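PDB 2H1T: hypothetical protein from Pseudomonas aeruginosa, which is of unknown function but may bind glycolipids or take part in their metabolism. Local coordinates for residues W54-H59 with T113-R118. Residues are numbered along the deposited sequence; the frame is centred on the assembly and turned at random.
Sequences WDADWH and TFPIRR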
ATOM      1  N   TRP A  54      -4.999  21.514 -14.712  1.00 13.63           N
ATOM      2  CA  TRP A  54      -4.739  21.868 -16.132  1.00 14.78           C
ATOM      3  C   TRP A  54      -5.612  23.024 -16.545  1.00 15.79           C
ATOM      4  O   TRP A  54      -6.488  23.423 -15.775  1.00 15.23           O
ATOM      5  CB  TRP A  54      -4.999  20.668 -17.030  1.00 16.94           C
ATOM      6  CG  TRP A  54      -6.308  20.018 -16.830  1.00 15.06           C
ATOM      7  CD1 TRP A  54      -7.456  20.274 -17.508  1.00 16.87           C
ATOM      8  CD2 TRP A  54      -6.620  18.984 -15.875  1.00 14.99           C
ATOM      9  NE1 TRP A  54      -8.465  19.468 -17.049  1.00 16.13           N
ATOM     10  CE2 TRP A  54      -7.975  18.644 -16.070  1.00 17.11           C
ATOM     11  CE3 TRP A  54      -5.859  18.243 -14.944  1.00 15.24           C
ATOM     12  CZ2 TRP A  54      -8.613  17.649 -15.328  1.00 16.11           C
ATOM     13  CZ3 TRP A  54      -6.493  17.229 -14.217  1.00 15.77           C
ATOM     14  CH2 TRP A  54      -7.868  16.967 -14.389  1.00 14.94           C
ATOM     15  N   ASP A  55      -5.350  23.595 -17.727  1.00 15.86           N
ATOM     16  CA  ASP A  55      -6.160  24.700 -18.224  1.00 18.27           C
ATOM     17  C   ASP A  55      -7.357  24.259 -19.069  1.00 18.05           C
ATOM     18  O   ASP A  55      -7.639  23.061 -19.188  1.00 18.52           O
ATOM     19  CB  ASP A  55      -5.283  25.705 -18.995  1.00 18.27           C
ATOM     20  CG  ASP A  55      -4.753  25.152 -20.299  1.00 16.76           C
ATOM     21  OD1 ASP A  55      -5.254  24.118 -20.813  1.00 17.10           O
ATOM     22  OD2 ASP A  55      -3.839  25.790 -20.840  1.00 18.72           O
ATOM     23  N   ALA A  56      -8.049  25.236 -19.665  1.00 16.49           N
ATOM     24  CA  ALA A  56      -9.241  24.950 -20.462  1.00 18.10           C
ATOM     25  C   ALA A  56      -8.932  24.050 -21.633  1.00 18.91           C
ATOM     26  O   ALA A  56      -9.832  23.430 -22.169  1.00 20.89           O
ATOM     27  CB  ALA A  56      -9.863  26.256 -20.983  1.00 17.85           C
ATOM     28  N   ASP A  57      -7.665  23.990 -22.050  1.00 16.85           N
ATOM     29  CA  ASP A  57      -7.297  23.229 -23.217  1.00 17.98           C
ATOM     30  C   ASP A  57      -6.604  21.930 -22.884  1.00 17.48           C
ATOM     31  O   ASP A  57      -6.093  21.250 -23.775  1.00 17.19           O
ATOM     32  CB  ASP A  57      -6.447  24.093 -24.136  1.00 19.70           C
ATOM     33  CG  ASP A  57      -7.206  25.305 -24.627  1.00 23.25           C
ATOM     34  OD1 ASP A  57      -8.341  25.140 -25.110  1.00 23.52           O
ATOM     35  OD2 ASP A  57      -6.697  26.431 -24.498  1.00 26.88           O
ATOM     36  N   TRP A  58      -6.687  21.556 -21.602  1.00 18.37           N
ATOM     37  CA  TRP A  58      -6.075  20.348 -21.058  1.00 18.17           C
ATOM     38  C   TRP A  58      -4.543  20.368 -21.082  1.00 18.32           C
ATOM     39  O   TRP A  58      -3.923  19.306 -21.086  1.00 19.74           O
ATOM     40  CB  TRP A  58      -6.652  19.097 -21.742  1.00 19.37           C
ATOM     41  CG  TRP A  58      -7.997  18.740 -21.241  1.00 19.01           C
ATOM     42  CD1 TRP A  58      -9.182  19.306 -21.606  1.00 21.49           C
ATOM     43  CD2 TRP A  58      -8.313  17.736 -20.264  1.00 17.13           C
ATOM     44  NE1 TRP A  58     -10.221  18.708 -20.929  1.00 23.33           N
ATOM     45  CE2 TRP A  58      -9.714  17.748 -20.091  1.00 23.17           C
ATOM     46  CE3 TRP A  58      -7.553  16.832 -19.516  1.00 19.69           C
ATOM     47  CZ2 TRP A  58     -10.365  16.889 -19.187  1.00 21.25           C
ATOM     48  CZ3 TRP A  58      -8.200  15.997 -18.621  1.00 21.48           C
ATOM     49  CH2 TRP A  58      -9.593  16.024 -18.477  1.00 21.57           C
ATOM     50  N   HIS A  59      -3.946  21.567 -21.104  1.00 15.68           N
ATOM     51  CA  HIS A  59      -2.513  21.717 -20.809  1.00 17.46           C
ATOM     52  C   HIS A  59      -2.277  21.685 -19.302  1.00 15.71           C
ATOM     53  O   HIS A  59      -2.862  22.460 -18.569  1.00 14.83           O
ATOM     54  CB  HIS A  59      -1.961  23.027 -21.333  1.00 16.98           C
ATOM     55  CG  HIS A  59      -2.040  23.187 -22.811  1.00 20.57           C
ATOM     56  ND1 HIS A  59      -1.009  23.730 -23.551  1.00 24.56           N
ATOM     57  CD2 HIS A  59      -3.022  22.889 -23.695  1.00 22.44           C
ATOM     58  CE1 HIS A  59      -1.348  23.746 -24.831  1.00 24.55           C
ATOM     59  NE2 HIS A  59      -2.568  23.253 -24.946  1.00 22.92           N
ATOM     60  N   THR A 113      -5.104  10.387 -20.811  1.00 14.49           N
ATOM     61  CA  THR A 113      -6.204  11.290 -21.135  1.00 14.37           C
ATOM     62  C   THR A 113      -5.726  12.655 -21.606  1.00 14.73           C
ATOM     63  O   THR A 113      -6.337  13.247 -22.490  1.00 13.99           O
ATOM     64  CB  THR A 113      -7.128  11.412 -19.924  1.00 15.49           C
ATOM     65  OG1 THR A 113      -7.696  10.132 -19.684  1.00 15.58           O
ATOM     66  CG2 THR A 113      -8.268  12.402 -20.163  1.00 15.62           C
ATOM     67  N   PHE A 114      -4.564  13.089 -21.145  1.00 13.96           N
ATOM     68  CA  PHE A 114      -4.090  14.442 -21.481  1.00 14.41           C
ATOM     69  C   PHE A 114      -3.853  14.632 -22.959  1.00 14.26           C
ATOM     70  O   PHE A 114      -4.468  15.540 -23.533  1.00 13.65           O
ATOM     71  CB  PHE A 114      -2.900  14.852 -20.608  1.00 16.14           C
ATOM     72  CG  PHE A 114      -3.302  15.078 -19.170  1.00 19.49           C
ATOM     73  CD1 PHE A 114      -4.024  16.224 -18.811  1.00 19.59           C
ATOM     74  CD2 PHE A 114      -3.061  14.126 -18.198  1.00 20.10           C
ATOM     75  CE1 PHE A 114      -4.434  16.448 -17.500  1.00 17.06           C
ATOM     76  CE2 PHE A 114      -3.500  14.335 -16.875  1.00 21.39           C
ATOM     77  CZ  PHE A 114      -4.197  15.476 -16.533  1.00 18.85           C
ATOM     78  N   PRO A 115      -2.969  13.804 -23.585  1.00 12.85           N
ATOM     79  CA  PRO A 115      -2.787  14.014 -25.024  1.00 13.89           C
ATOM     80  C   PRO A 115      -4.075  13.831 -25.816  1.00 15.97           C
ATOM     81  O   PRO A 115      -4.324  14.583 -26.756  1.00 16.75           O
ATOM     82  CB  PRO A 115      -1.719  12.992 -25.412  1.00 16.05           C
ATOM     83  CG  PRO A 115      -0.983  12.704 -24.130  1.00 15.38           C
ATOM     84  CD  PRO A 115      -2.049  12.792 -23.059  1.00 12.77           C
ATOM     85  N   ILE A 116      -4.912  12.876 -25.395  1.00 15.39           N
ATOM     86  CA  ILE A 116      -6.180  12.642 -26.065  1.00 16.22           C
ATOM     87  C   ILE A 116      -7.052  13.887 -26.056  1.00 18.39           C
ATOM     88  O   ILE A 116      -7.567  14.280 -27.082  1.00 17.91           O
ATOM     89  CB  ILE A 116      -6.909  11.432 -25.473  1.00 17.96           C
ATOM     90  CG1 ILE A 116      -6.139  10.163 -25.857  1.00 19.06           C
ATOM     91  CG2 ILE A 116      -8.336  11.276 -26.043  1.00 16.86           C
ATOM     92  CD1 ILE A 116      -6.459   8.978 -24.957  1.00 16.18           C
ATOM     93  N   ARG A 117      -7.196  14.508 -24.893  1.00 15.50           N
ATOM     94  CA  ARG A 117      -8.100  15.640 -24.755  1.00 15.43           C
ATOM     95  C   ARG A 117      -7.460  16.882 -25.308  1.00 15.35           C
ATOM     96  O   ARG A 117      -8.158  17.742 -25.845  1.00 17.45           O
ATOM     97  CB  ARG A 117      -8.500  15.851 -23.297  1.00 15.88           C
ATOM     98  CG  ARG A 117      -9.390  14.783 -22.726  1.00 20.65           C
ATOM     99  CD  ARG A 117     -10.767  14.808 -23.396  1.00 25.02           C
ATOM    100  NE  ARG A 117     -11.561  15.966 -22.968  1.00 25.34           N
ATOM    101  CZ  ARG A 117     -12.383  15.981 -21.912  1.00 28.67           C
ATOM    102  NH1 ARG A 117     -12.566  14.905 -21.170  1.00 26.89           N
ATOM    103  NH2 ARG A 117     -13.042  17.081 -21.589  1.00 30.96           N
ATOM    104  N   ARG A 118      -6.150  17.008 -25.140  1.00 16.13           N
ATOM    105  CA  ARG A 118      -5.455  18.207 -25.606  1.00 16.14           C
ATOM    106  C   ARG A 118      -5.372  18.286 -27.146  1.00 17.47           C
ATOM    107  O   ARG A 118      -5.609  19.361 -27.729  1.00 15.88           O
ATOM    108  CB  ARG A 118      -4.043  18.313 -24.981  1.00 17.70           C
ATOM    109  CG  ARG A 118      -3.294  19.554 -25.394  1.00 16.75           C
ATOM    110  CD  ARG A 118      -1.982  19.716 -24.673  1.00 16.88           C
ATOM    111  NE  ARG A 118      -1.145  18.561 -24.991  1.00 16.98           N
ATOM    112  CZ  ARG A 118      -0.464  18.393 -26.125  1.00 20.83           C
ATOM    113  NH1 ARG A 118      -0.518  19.297 -27.116  1.00 18.64           N
ATOM    114  NH2 ARG A 118       0.226  17.272 -26.310  1.00 22.79           N
TER
HETATM  115  O   HOH W   1      -6.268  21.604 -26.577  1.00 24.95           O
HETATM  116  O   HOH W   2      -2.103  21.732 -27.853  1.00 30.05           O
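Trp58 lays its indole against the side of helix 113-119, and Arg117 covers one face of it. From the root outward, Arg117 CB sits over the five-membered ring, 3.6 Å from the centroid of that Trp58 ring and only 15° off its normal, a CH-pi contact. CG follows at the fusion bond, near CD2 and CE2. Bends at chi2 and chi3 then fold the chain back over the indole, bringing Arg117 CZ to 3.5 Å from Trp58 CZ2. The guanidinium is tilted 46° to the ring instead of stacking flat on it. Arg117 NH2 and Trp58 NE1, 3.3 Å apart, are both donors and make no hydrogen bond. Arginine suits the place because its methylenes and guanidinium both cover the aromatic face, while NH1 can still bond to the carbonyl of Gln175. On the opposite face of Trp58 lies Trp54 NE1, and Phe114 CD1 comes to the indole's edge, completing an aromatic cluster; flat apolar rings suit it, since they pack by face and edge alike. Phe114 turns its own edge onto the face of Trp54 in a T-shaped pair, Phe114 CE1 lying 3.4 Å from Trp54 CE3. The cluster joins the helix, which links parallel strands 102-106 and 126-135 in a beta-alpha-beta connection, to the hairpin turn between strands 45-54 and 60-69 of the other sheet. That type I turn is shaped by Asp55, an Asx-turn residue: its OD1 accepts from the backbone N of Asp57 and of His59, one from each face of the carboxylate. The next helix residue, Arg118, packs CD over one face of the His59 ring, 3.7 Å from its centroid; its methylenes suit the ring, while its charged NH2 forms a salt bridge with Asp102. A water bridges Asp57 O, at 2.8 Å from the water oxygen, to Arg118 O.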